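Local coordinates for protein MdcD (Pseudomonas aeruginosa, PDB 5VIP) that probably serves as the beta subunit of a biotin-independent malonate decarboxylase, a carboxyl-transferase-family protein thought to remove carbon dioxide from malonyl groups bound to an acyl carrier protein, at residues L7-L10 against T14-G17; A22-D27 against D227-V232; L65-P70 against S235-F240; D142-Q147 against L169-L174; L85-G90 against A126-A131. All blocks are in the same frame, centred on the assembly; numbering follows the deposited sequence.

Contact 1: residues L7-L10 against T14-G17; sequences LLAL and TELG
Ala-9 and Glu-15 form the approach between these neighbouring stretches of chain, their CA atoms 7.8 Å apart. Residues 7-10 enter the short helix 8-11, a loosely bonded turn in which Leu-10 N donates to Leu-7 O at 2.9 Å. Residues 14-17 run through the irregular link to helix 18-25, whose N-cap position is taken by Gly-17.

The side chain of Glu-15 does nearly all the reaching. Its CG stands beside the backbone N (chi1 -76°) and the rest of the chain is extended (chi2 -178°), which delivers the carboxylate to the backbone of Ala-9. There OE1 lies 3.0 Å from Ala-9 O, while OE2 comes 3.6 Å from Ala-9 CA and stays 4.3 Å from Ala-9 CB. The short side chain of Ala-9 probably leaves room for the carboxylate beside its backbone. Leu-8 takes part more distantly, its carbonyl O being 4.2 Å from Glu-15 OE2. The loop itself is anchored independently, since Thr-14 OG1 is hydrogen-bonded to Asp-227 and Glu-15 N to the hydroxyl of Ser-12.

With the carboxylate ionised, Glu-15 OE1 and Ala-9 O are both acceptors and would repel; their closeness may therefore raise the acid's affinity for a proton, though none is located. Crystal neighbours touch both residues, and lattice packing may contribute to this exposed and probably weak arrangement.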
# COMPACT_ATOMS: atom_id res chain seq x y z
N LEU B 7 8.25 8.32 -37.77
CA LEU B 7 8.64 9.50 -37.00
C LEU B 7 8.11 9.46 -35.56
O LEU B 7 7.05 8.88 -35.31
CB LEU B 7 8.16 10.79 -37.69
CG LEU B 7 8.80 11.19 -39.03
CD1 LEU B 7 10.31 10.95 -39.04
CD2 LEU B 7 8.14 10.47 -40.19
N LEU B 8 8.84 10.08 -34.64
CA LEU B 8 8.53 10.06 -33.21
C LEU B 8 7.08 10.38 -32.86
O LEU B 8 6.48 9.73 -32.01
CB LEU B 8 9.45 11.03 -32.45
CG LEU B 8 9.04 11.45 -31.03
CD1 LEU B 8 9.33 10.36 -29.98
CD2 LEU B 8 9.68 12.78 -30.64
N ALA B 9 6.52 11.40 -33.51
CA ALA B 9 5.15 11.84 -33.21
C ALA B 9 4.14 10.72 -33.43
O ALA B 9 3.09 10.69 -32.79
CB ALA B 9 4.77 13.04 -34.05
N LEU B 10 4.47 9.80 -34.33
CA LEU B 10 3.57 8.69 -34.64
C LEU B 10 3.98 7.40 -33.91
O LEU B 10 3.23 6.43 -33.89
CB LEU B 10 3.52 8.48 -36.16
CG LEU B 10 2.91 9.66 -36.93
CD1 LEU B 10 3.04 9.49 -38.44
CD2 LEU B 10 1.45 9.84 -36.53
N THR B 14 4.19 8.09 -24.71
CA THR B 14 3.75 9.05 -23.71
C THR B 14 2.71 10.04 -24.25
O THR B 14 1.90 10.57 -23.49
CB THR B 14 4.92 9.84 -23.14
OG1 THR B 14 5.57 10.52 -24.21
CG2 THR B 14 5.93 8.90 -22.47
N GLU B 15 2.74 10.28 -25.56
CA GLU B 15 1.78 11.16 -26.23
C GLU B 15 0.35 10.63 -26.17
O GLU B 15 -0.60 11.37 -26.40
CB GLU B 15 2.16 11.37 -27.70
CG GLU B 15 3.31 12.32 -27.95
CD GLU B 15 3.59 12.52 -29.45
OE1 GLU B 15 2.67 12.28 -30.27
OE2 GLU B 15 4.73 12.91 -29.80
N LEU B 16 0.20 9.33 -25.91
CA LEU B 16 -1.12 8.69 -25.95
C LEU B 16 -1.87 8.88 -24.64
O LEU B 16 -1.25 8.95 -23.57
CB LEU B 16 -0.98 7.19 -26.23
CG LEU B 16 -0.25 6.81 -27.53
CD1 LEU B 16 -0.19 5.30 -27.70
CD2 LEU B 16 -0.94 7.45 -28.71
N GLY B 17 -3.19 8.99 -24.72
CA GLY B 17 -4.01 9.03 -23.52
C GLY B 17 -4.08 7.62 -22.98
O GLY B 17 -3.64 6.68 -23.65

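Contact 2: residues A22-D27 against D227-V232; sequences ARALLD and DDLDEV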
# COMPACT_ATOMS: atom_id res chain seq x y z
N ALA B 22 -3.82 1.68 -23.71
CA ALA B 22 -4.36 0.34 -23.45
C ALA B 22 -4.64 -0.40 -24.75
O ALA B 22 -4.30 -1.57 -24.90
CB ALA B 22 -5.62 0.43 -22.60
N ARG B 23 -5.25 0.30 -25.70
CA ARG B 23 -5.56 -0.29 -26.99
C ARG B 23 -4.29 -0.63 -27.77
O ARG B 23 -4.22 -1.64 -28.46
CB ARG B 23 -6.43 0.68 -27.80
CG ARG B 23 -6.79 0.21 -29.21
CD ARG B 23 -7.62 1.30 -29.91
NE ARG B 23 -8.90 1.52 -29.23
CZ ARG B 23 -9.16 2.55 -28.43
NH1 ARG B 23 -8.25 3.49 -28.20
NH2 ARG B 23 -10.36 2.64 -27.86
N ALA B 24 -3.27 0.22 -27.63
CA ALA B 24 -2.01 0.03 -28.35
C ALA B 24 -1.24 -1.18 -27.83
O ALA B 24 -0.55 -1.86 -28.60
CB ALA B 24 -1.17 1.29 -28.25
N LEU B 25 -1.37 -1.48 -26.54
CA LEU B 25 -0.55 -2.55 -25.96
C LEU B 25 -1.17 -3.95 -26.13
O LEU B 25 -0.44 -4.92 -26.31
CB LEU B 25 -0.28 -2.27 -24.47
CG LEU B 25 0.64 -1.10 -24.16
CD1 LEU B 25 0.76 -0.89 -22.64
CD2 LEU B 25 2.03 -1.30 -24.79
N LEU B 26 -2.49 -4.04 -26.07
CA LEU B 26 -3.19 -5.33 -26.18
C LEU B 26 -3.18 -5.79 -27.64
O LEU B 26 -3.12 -4.95 -28.54
CB LEU B 26 -4.62 -5.22 -25.65
CG LEU B 26 -4.75 -5.10 -24.13
CD1 LEU B 26 -6.16 -4.69 -23.70
CD2 LEU B 26 -4.37 -6.42 -23.50
N ASP B 27 -3.19 -7.11 -27.86
CA ASP B 27 -3.17 -7.64 -29.22
C ASP B 27 -4.28 -7.00 -30.06
O ASP B 27 -5.38 -6.75 -29.56
CB ASP B 27 -3.35 -9.18 -29.24
CG ASP B 27 -2.20 -9.94 -28.57
OD1 ASP B 27 -1.18 -9.32 -28.18
OD2 ASP B 27 -2.33 -11.18 -28.44
N ASP B 227 10.81 6.11 -25.46
CA ASP B 227 9.41 6.50 -25.58
C ASP B 227 8.92 6.11 -26.96
O ASP B 227 8.80 6.93 -27.87
CB ASP B 227 9.23 8.00 -25.34
CG ASP B 227 7.77 8.43 -25.46
OD1 ASP B 227 6.89 7.54 -25.40
OD2 ASP B 227 7.51 9.64 -25.60
N ASP B 228 8.64 4.82 -27.11
CA ASP B 228 8.35 4.24 -28.39
C ASP B 228 7.36 3.11 -28.13
O ASP B 228 7.64 2.20 -27.35
CB ASP B 228 9.64 3.74 -29.07
CG ASP B 228 9.39 3.02 -30.38
OD1 ASP B 228 9.17 1.79 -30.36
OD2 ASP B 228 9.43 3.67 -31.45
N LEU B 229 6.20 3.20 -28.76
CA LEU B 229 5.13 2.23 -28.59
C LEU B 229 5.54 0.77 -28.82
O LEU B 229 5.23 -0.10 -28.01
CB LEU B 229 3.97 2.57 -29.54
CG LEU B 229 2.86 1.53 -29.57
CD1 LEU B 229 2.30 1.37 -28.16
CD2 LEU B 229 1.78 1.93 -30.57
N ASP B 230 6.19 0.50 -29.94
CA ASP B 230 6.58 -0.87 -30.25
C ASP B 230 7.56 -1.39 -29.20
O ASP B 230 7.47 -2.55 -28.78
CB ASP B 230 7.20 -0.94 -31.64
CG ASP B 230 7.08 -2.32 -32.27
OD1 ASP B 230 6.04 -3.01 -32.07
OD2 ASP B 230 8.03 -2.72 -32.97
N GLU B 231 8.48 -0.54 -28.76
CA GLU B 231 9.44 -0.93 -27.74
C GLU B 231 8.76 -1.19 -26.38
O GLU B 231 9.06 -2.19 -25.71
CB GLU B 231 10.53 0.14 -27.58
CG GLU B 231 11.52 -0.19 -26.48
CD GLU B 231 12.85 0.53 -26.61
OE1 GLU B 231 13.48 0.76 -25.55
OE2 GLU B 231 13.28 0.83 -27.75
N VAL B 232 7.86 -0.30 -25.96
CA VAL B 232 7.12 -0.53 -24.72
C VAL B 232 6.35 -1.85 -24.78
O VAL B 232 6.42 -2.66 -23.85
CB VAL B 232 6.15 0.63 -24.41
CG1 VAL B 232 5.24 0.28 -23.21
CG2 VAL B 232 6.94 1.90 -24.13
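Leu-229 straddles the methyl of Ala-24 with its forked end: CD1 comes to 3.5 Å of Ala-24 CB and CD2 to 3.8 Å of the same atom. The first of these is tighter than ordinary carbon contact. CG of the leucine lies anti to the backbone N and beside the carbonyl carbon (chi1 173°), which carries both methyls across to helix 18-25. Alanine suits the receiving position, since its short side chain lets the fork come in close to the backbone.

Beside this pair, one residue on from Ala-24 and three on from Leu-229, Leu-25 and Val-232 meet at a slant through their branch ends, Leu-25 CD2 lying 3.9 Å from Val-232 CG1. Leu-25 CD2 also approaches Leu-229 CD1, at 4.3 Å, and so joins the two pairs into one apolar patch. Behind it, Leu-25 rests on Leu-113 and Leu-115 of strand 111-115.

Helix 229-242 starts here with Asp-228 as N-cap, whose OD1 accepts from Glu-231 N at 2.9 Å through the lone pair pointing away from OD2. That second oxygen makes a salt bridge to Arg-11.

Across the interface the attraction is purely hydrophobic and dispersive, so it rests on shape. Polar bonds at its margin, such as Arg-233 to Ala-24 O, may add direction.

Contact 3: residues L65-P70 against S235-F240; sequences LLDGQP and SVLAYF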
# COMPACT_ATOMS: atom_id res chain seq x y z
N LEU B 65 -5.86 -9.72 -25.09
CA LEU B 65 -4.81 -10.73 -25.14
C LEU B 65 -3.46 -10.04 -25.17
O LEU B 65 -3.31 -8.96 -25.76
CB LEU B 65 -4.97 -11.65 -26.36
CG LEU B 65 -6.27 -12.45 -26.47
CD1 LEU B 65 -6.33 -13.08 -27.88
CD2 LEU B 65 -6.32 -13.51 -25.38
N LEU B 66 -2.47 -10.65 -24.53
CA LEU B 66 -1.09 -10.20 -24.64
C LEU B 66 -0.27 -11.36 -25.19
O LEU B 66 -0.03 -12.33 -24.48
CB LEU B 66 -0.54 -9.72 -23.28
CG LEU B 66 -1.10 -8.36 -22.81
CD1 LEU B 66 -0.72 -8.05 -21.37
CD2 LEU B 66 -0.63 -7.23 -23.74
N ASP B 67 0.10 -11.27 -26.47
CA ASP B 67 0.74 -12.38 -27.19
C ASP B 67 -0.09 -13.66 -27.09
O ASP B 67 0.44 -14.74 -26.85
CB ASP B 67 2.16 -12.63 -26.65
CG ASP B 67 3.08 -13.30 -27.67
OD1 ASP B 67 2.80 -13.22 -28.89
OD2 ASP B 67 4.08 -13.90 -27.24
N GLY B 68 -1.40 -13.54 -27.27
CA GLY B 68 -2.29 -14.68 -27.23
C GLY B 68 -2.71 -15.13 -25.84
O GLY B 68 -3.53 -16.04 -25.72
N GLN B 69 -2.18 -14.49 -24.79
CA GLN B 69 -2.46 -14.89 -23.41
C GLN B 69 -3.51 -13.98 -22.79
O GLN B 69 -3.51 -12.78 -23.04
CB GLN B 69 -1.17 -14.87 -22.57
CG GLN B 69 -0.11 -15.84 -23.06
CD GLN B 69 -0.51 -17.28 -22.84
OE1 GLN B 69 -0.81 -17.71 -21.72
NE2 GLN B 69 -0.52 -18.04 -23.91
N PRO B 70 -4.43 -14.56 -22.01
CA PRO B 70 -5.51 -13.77 -21.40
C PRO B 70 -4.92 -12.68 -20.50
O PRO B 70 -3.94 -12.93 -19.80
CB PRO B 70 -6.30 -14.80 -20.58
CG PRO B 70 -5.28 -15.93 -20.32
CD PRO B 70 -4.44 -15.97 -21.57
N SER B 235 8.68 -4.92 -24.57
CA SER B 235 9.23 -5.12 -23.22
C SER B 235 8.19 -5.74 -22.30
O SER B 235 8.50 -6.67 -21.53
CB SER B 235 9.73 -3.81 -22.58
OG SER B 235 10.63 -3.14 -23.44
N VAL B 236 6.96 -5.23 -22.37
CA VAL B 236 5.88 -5.75 -21.55
C VAL B 236 5.71 -7.24 -21.80
O VAL B 236 5.64 -8.05 -20.86
CB VAL B 236 4.55 -5.00 -21.83
CG1 VAL B 236 3.37 -5.76 -21.27
CG2 VAL B 236 4.62 -3.58 -21.23
N LEU B 237 5.67 -7.62 -23.08
CA LEU B 237 5.47 -9.02 -23.42
C LEU B 237 6.65 -9.90 -22.94
O LEU B 237 6.44 -11.03 -22.47
CB LEU B 237 5.28 -9.17 -24.92
CG LEU B 237 3.98 -8.61 -25.51
CD1 LEU B 237 3.90 -8.94 -26.99
CD2 LEU B 237 2.77 -9.16 -24.78
N ALA B 238 7.87 -9.39 -23.06
CA ALA B 238 9.05 -10.15 -22.65
C ALA B 238 9.02 -10.40 -21.14
O ALA B 238 9.39 -11.47 -20.68
CB ALA B 238 10.33 -9.43 -23.04
N TYR B 239 8.56 -9.41 -20.39
CA TYR B 239 8.53 -9.54 -18.94
C TYR B 239 7.45 -10.50 -18.48
O TYR B 239 7.68 -11.27 -17.56
CB TYR B 239 8.37 -8.18 -18.27
CG TYR B 239 9.71 -7.52 -18.07
CD1 TYR B 239 10.58 -7.98 -17.10
CD2 TYR B 239 10.14 -6.49 -18.90
CE1 TYR B 239 11.83 -7.41 -16.92
CE2 TYR B 239 11.39 -5.92 -18.74
CZ TYR B 239 12.23 -6.39 -17.74
OH TYR B 239 13.48 -5.81 -17.57
N PHE B 240 6.28 -10.49 -19.12
CA PHE B 240 5.28 -11.51 -18.82
C PHE B 240 5.79 -12.91 -19.16
O PHE B 240 5.54 -13.84 -18.40
CB PHE B 240 3.97 -11.25 -19.57
CG PHE B 240 3.11 -10.20 -18.92
CD1 PHE B 240 2.68 -10.36 -17.61
CD2 PHE B 240 2.75 -9.05 -19.60
CE1 PHE B 240 1.88 -9.40 -16.99
CE2 PHE B 240 1.96 -8.08 -18.99
CZ PHE B 240 1.53 -8.25 -17.69
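Leu-66 N gives its hydrogen to Gln-69 O at 2.8 Å, and Leu-66 O takes one back from Gln-69 N at 3.1 Å. This reciprocal pair closes a two-residue beta-hairpin between strands 59-66 and 69-76. The turn is type I', which requires positive phi at both central positions. Gly-68 (phi 82°) suits its place because a side chain would be jammed against the preceding carbonyl, while Asp-67 tolerates a phi of 53°. Both carboxylate oxygens of Asp-27 grip the turn, one at Asp-67 N and the other at Gly-68 N.

Helix 229-242 packs against the side of this hairpin. Leu-66 lies askew on Leu-237, its CB 3.7 Å and its CD2 4.0 Å from Leu-237 CD2. That same methyl lies 3.8 Å from Asp-67 N, tucked against the turn backbone. Leu-66 keeps its CG beside the backbone N (chi1 -74°), and its CD1 reaches Phe-240 CE2 at 3.6 Å, coming obliquely onto the ring.

Leucine suits position 66 because its two branches serve two neighbours on the helix. Asp-67 lies at the exposed rim of the contact, where a polar residue fits. The chemistry divides in two: hydrogen bonds and the Asp-27 carboxylate fix the turn, whereas the helix adheres mainly through apolar contacts.

Contact 4: residues D142-Q147 against L169-L174; sequences DLQRYQ and LCSYVL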
# COMPACT_ATOMS: atom_id res chain seq x y z
N ASP B 142 -1.70 -11.27 -3.91
CA ASP B 142 -2.46 -12.50 -4.17
C ASP B 142 -2.20 -13.00 -5.59
O ASP B 142 -1.90 -14.17 -5.79
CB ASP B 142 -3.96 -12.28 -3.95
CG ASP B 142 -4.78 -13.55 -4.10
OD1 ASP B 142 -4.20 -14.66 -4.13
OD2 ASP B 142 -6.02 -13.43 -4.19
N LEU B 143 -2.28 -12.10 -6.58
CA LEU B 143 -2.13 -12.49 -7.97
C LEU B 143 -0.72 -13.00 -8.26
O LEU B 143 -0.53 -13.90 -9.08
CB LEU B 143 -2.48 -11.32 -8.90
CG LEU B 143 -2.29 -11.52 -10.42
CD1 LEU B 143 -3.04 -12.77 -10.93
CD2 LEU B 143 -2.76 -10.28 -11.18
N GLN B 144 0.27 -12.44 -7.57
CA GLN B 144 1.65 -12.79 -7.83
C GLN B 144 2.08 -14.09 -7.13
O GLN B 144 3.26 -14.44 -7.12
CB GLN B 144 2.56 -11.62 -7.45
CG GLN B 144 2.40 -10.50 -8.50
CD GLN B 144 3.32 -9.31 -8.31
OE1 GLN B 144 3.54 -8.56 -9.25
NE2 GLN B 144 3.85 -9.13 -7.10
N ARG B 145 1.11 -14.83 -6.61
CA ARG B 145 1.32 -16.25 -6.32
C ARG B 145 1.23 -17.08 -7.61
O ARG B 145 1.65 -18.23 -7.64
CB ARG B 145 0.31 -16.73 -5.28
CG ARG B 145 0.54 -16.07 -3.92
CD ARG B 145 -0.37 -16.64 -2.87
NE ARG B 145 -1.78 -16.39 -3.15
CZ ARG B 145 -2.77 -16.86 -2.39
NH1 ARG B 145 -2.48 -17.60 -1.34
NH2 ARG B 145 -4.03 -16.61 -2.69
N TYR B 146 0.73 -16.46 -8.68
CA TYR B 146 0.47 -17.17 -9.94
C TYR B 146 1.14 -16.52 -11.16
O TYR B 146 1.68 -17.21 -12.03
CB TYR B 146 -1.05 -17.24 -10.19
CG TYR B 146 -1.84 -17.60 -8.97
CD1 TYR B 146 -1.95 -18.92 -8.55
CD2 TYR B 146 -2.48 -16.61 -8.22
CE1 TYR B 146 -2.67 -19.25 -7.41
CE2 TYR B 146 -3.20 -16.93 -7.09
CZ TYR B 146 -3.30 -18.25 -6.69
OH TYR B 146 -4.01 -18.57 -5.56
N GLN B 147 1.09 -15.20 -11.24
CA GLN B 147 1.56 -14.47 -12.42
C GLN B 147 2.20 -13.15 -12.02
O GLN B 147 1.70 -12.49 -11.10
CB GLN B 147 0.40 -14.18 -13.39
CG GLN B 147 -0.31 -15.40 -13.98
CD GLN B 147 0.56 -16.23 -14.90
OE1 GLN B 147 1.52 -15.73 -15.49
NE2 GLN B 147 0.23 -17.50 -15.05
N LEU B 169 5.39 -3.25 -5.17
CA LEU B 169 5.00 -4.66 -5.02
C LEU B 169 5.06 -5.43 -6.32
O LEU B 169 5.19 -6.66 -6.31
CB LEU B 169 3.58 -4.78 -4.49
CG LEU B 169 3.28 -4.16 -3.14
CD1 LEU B 169 1.77 -4.09 -3.00
CD2 LEU B 169 3.89 -5.01 -2.05
N CYS B 170 4.90 -4.73 -7.45
CA CYS B 170 4.80 -5.41 -8.75
C CYS B 170 6.09 -6.14 -9.10
O CYS B 170 7.19 -5.63 -8.82
CB CYS B 170 4.46 -4.40 -9.85
SG CYS B 170 2.75 -3.78 -9.72
N SER B 171 5.96 -7.31 -9.73
CA SER B 171 7.12 -8.11 -10.15
C SER B 171 8.11 -7.33 -11.00
O SER B 171 9.33 -7.44 -10.82
CB SER B 171 6.67 -9.34 -10.95
OG SER B 171 5.96 -10.26 -10.12
N TYR B 172 7.59 -6.56 -11.95
CA TYR B 172 8.46 -5.79 -12.84
C TYR B 172 7.95 -4.38 -12.99
O TYR B 172 6.76 -4.17 -13.16
CB TYR B 172 8.55 -6.46 -14.23
CG TYR B 172 9.01 -7.89 -14.14
CD1 TYR B 172 10.32 -8.18 -13.78
CD2 TYR B 172 8.13 -8.94 -14.37
CE1 TYR B 172 10.76 -9.51 -13.67
CE2 TYR B 172 8.55 -10.26 -14.27
CZ TYR B 172 9.86 -10.54 -13.92
OH TYR B 172 10.26 -11.85 -13.83
N VAL B 173 8.88 -3.42 -12.92
CA VAL B 173 8.55 -2.00 -13.10
C VAL B 173 9.31 -1.44 -14.29
O VAL B 173 10.55 -1.45 -14.31
CB VAL B 173 8.89 -1.17 -11.84
CG1 VAL B 173 8.62 0.31 -12.11
CG2 VAL B 173 8.10 -1.66 -10.63
N LEU B 174 8.57 -0.96 -15.28
CA LEU B 174 9.20 -0.45 -16.51
C LEU B 174 8.99 1.05 -16.56
O LEU B 174 7.88 1.53 -16.34
CB LEU B 174 8.61 -1.12 -17.76
CG LEU B 174 8.31 -2.63 -17.71
CD1 LEU B 174 7.89 -3.19 -19.08
CD2 LEU B 174 9.45 -3.41 -17.10
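Gln-144, just past the C-terminal end of helix 126-143, ties that helix to residues 169-171, which lead into strand 172-176, within the alpha/beta core of a ClpP/crotonase-type fold. Both polar atoms of its amide bond this backbone. NE2 donates to Leu-169 O over 2.9 Å, nearly straight at 163° and close to the plane of the glutamine amide. OE1 accepts from Ser-171 N over 2.8 Å, with that donor tilted out of the carbonyl plane. Glutamine suits this task because one flat group carries a donor and an acceptor, and two such bonds fix the rotation of the amide.

The extended chain beyond CG (chi2 -176°) provides the reach. Ser-171 OG lies 3.1 Å from the same Gln-144 OE1, a weak bond at most. This carbonyl oxygen thus has two backbone donors, Ser-171 N and Val-149 N, and perhaps the serine hydroxyl. Between the two bonded residues, Cys-170 CA passes 3.4 Å from Gln-144 OE1.

Around the contact, Leu-143 packs on Leu-97 of helix 87-105, while Leu-169 and Cys-170 rest on Ile-140 of helix 126-143. Farther on, strand 172-176 runs parallel to strand 150-153 and turns Tyr-172 and Leu-174 toward helix 229-242.

Contact 5: residues L85-G90 against A126-A131; sequences LGEVSG and ANLGLA
Gly-86 and Gly-129 bring two backbones to a CA-to-CA separation of only 4.4 Å, and Glu-87 and Leu-128 follow at 5.2 Å. The contact joins the N-terminal end of helix 87-105 to the first turns of helix 126-143, two helices of the ClpP/crotonase-type carboxyl transferase fold.

So close an approach depends on the glycine at 129. Leu-85 O lies 4.0 Å from Gly-129 CA, occupying the room that a side chain on that residue would need, and Gly-86 O stands 4.2 Å from the same CA. The interface here is therefore backbone against backbone, and both glycines are buried.

Gly-86 has its own part as the N-cap of helix 87-105. Its N donates to Ser-89 OG at 2.8 Å, almost linearly at 173°, which is the half of a capping box in which the third helical residue accepts from the cap. Glycine can offer no side chain for the reciprocal half. The serine hydroxyl, at this buried helix start, satisfies an amide just ahead of the first turn, while Glu-87 N is bonded to the carboxylate of Glu-125.

Past the glycines, Glu-87 and Leu-128 lie side by side and point the same way. CG anti to the backbone N (chi1 -172°) and an extended chain beyond it lay the glutamate alongside the leucine, CB to CB at 3.9 Å. Its polar end is held by the neighbouring protein chain, where a polar side chain is hydrogen-bonded to OE2. The other oxygen, Glu-87 OE1, rests 3.6 Å from the methyl carbon Leu-128 CD1.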
# COMPACT_ATOMS: atom_id res chain seq x y z
N LEU B 85 -7.05 8.84 -7.29
CA LEU B 85 -7.98 7.73 -7.17
C LEU B 85 -9.09 8.00 -6.17
O LEU B 85 -8.87 8.58 -5.11
CB LEU B 85 -7.23 6.45 -6.78
CG LEU B 85 -6.34 5.84 -7.88
CD1 LEU B 85 -5.70 4.56 -7.37
CD2 LEU B 85 -7.14 5.55 -9.14
N GLY B 86 -10.30 7.57 -6.51
CA GLY B 86 -11.43 7.66 -5.61
C GLY B 86 -11.99 6.28 -5.37
O GLY B 86 -11.32 5.28 -5.65
N GLU B 87 -13.22 6.22 -4.86
CA GLU B 87 -13.86 4.94 -4.57
C GLU B 87 -14.07 4.08 -5.83
O GLU B 87 -13.71 2.90 -5.85
CB GLU B 87 -15.21 5.16 -3.88
CG GLU B 87 -15.80 3.86 -3.39
CD GLU B 87 -17.22 3.98 -2.87
OE1 GLU B 87 -17.77 5.11 -2.89
OE2 GLU B 87 -17.78 2.95 -2.45
N VAL B 88 -14.64 4.67 -6.87
CA VAL B 88 -14.96 3.90 -8.07
C VAL B 88 -13.70 3.52 -8.85
O VAL B 88 -13.50 2.35 -9.15
CB VAL B 88 -15.93 4.66 -8.98
CG1 VAL B 88 -16.02 4.00 -10.35
CG2 VAL B 88 -17.32 4.70 -8.32
N SER B 89 -12.85 4.50 -9.17
CA SER B 89 -11.61 4.21 -9.88
C SER B 89 -10.75 3.21 -9.10
O SER B 89 -10.13 2.32 -9.68
CB SER B 89 -10.81 5.48 -10.14
OG SER B 89 -10.64 6.25 -8.97
N GLY B 90 -10.72 3.36 -7.78
CA GLY B 90 -9.95 2.44 -6.94
C GLY B 90 -10.49 1.02 -6.99
O GLY B 90 -9.72 0.06 -7.06
N ALA B 126 -11.08 10.85 0.26
CA ALA B 126 -9.73 10.48 0.69
C ALA B 126 -9.63 9.08 1.31
O ALA B 126 -8.78 8.29 0.92
CB ALA B 126 -9.17 11.52 1.66
N ASN B 127 -10.50 8.76 2.26
CA ASN B 127 -10.34 7.48 2.95
C ASN B 127 -10.84 6.28 2.14
O ASN B 127 -10.39 5.15 2.35
CB ASN B 127 -11.01 7.52 4.32
CG ASN B 127 -10.06 8.00 5.40
OD1 ASN B 127 -8.93 7.51 5.50
ND2 ASN B 127 -10.48 8.98 6.20
N LEU B 128 -11.77 6.52 1.22
CA LEU B 128 -12.20 5.48 0.30
C LEU B 128 -11.10 5.19 -0.71
O LEU B 128 -10.87 4.02 -1.05
CB LEU B 128 -13.49 5.89 -0.40
CG LEU B 128 -14.69 5.93 0.55
CD1 LEU B 128 -15.90 6.55 -0.13
CD2 LEU B 128 -15.00 4.53 1.04
N GLY B 129 -10.44 6.24 -1.19
CA GLY B 129 -9.31 6.08 -2.08
C GLY B 129 -8.18 5.31 -1.41
O GLY B 129 -7.56 4.44 -2.03
N LEU B 130 -7.91 5.62 -0.15
CA LEU B 130 -6.81 4.98 0.57
C LEU B 130 -7.13 3.52 0.83
O LEU B 130 -6.26 2.65 0.69
CB LEU B 130 -6.52 5.71 1.90
CG LEU B 130 -5.25 5.29 2.65
CD1 LEU B 130 -3.98 5.52 1.79
CD2 LEU B 130 -5.11 5.99 4.00
N ALA B 131 -8.37 3.25 1.23
CA ALA B 131 -8.80 1.87 1.45
C ALA B 131 -8.69 1.06 0.16
O ALA B 131 -8.27 -0.10 0.18
CB ALA B 131 -10.24 1.84 1.98

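In the fold
Contacts 1, 2 and 3 form a connected series on one side of the molecule. Contact 1 touches contact 2, and contact 2 touches contact 3, with centres about 11 Å apart at each step. Contacts 2 and 3 share helix 229-242, which brings late sequence back against the early helix 18-25 and the hairpin of strands 59-66 and 69-76. Contact 4, about 14 Å from contact 3 between centres, reaches the same sheet and touches helix 229-242. Contact 5 shares helix 126-143 with contact 4, their centres about 22 Å apart. In sequence, contacts 4 and 5 lie between the segments of contact 3; both are within reach of the partner protein, contact 5 through more residues.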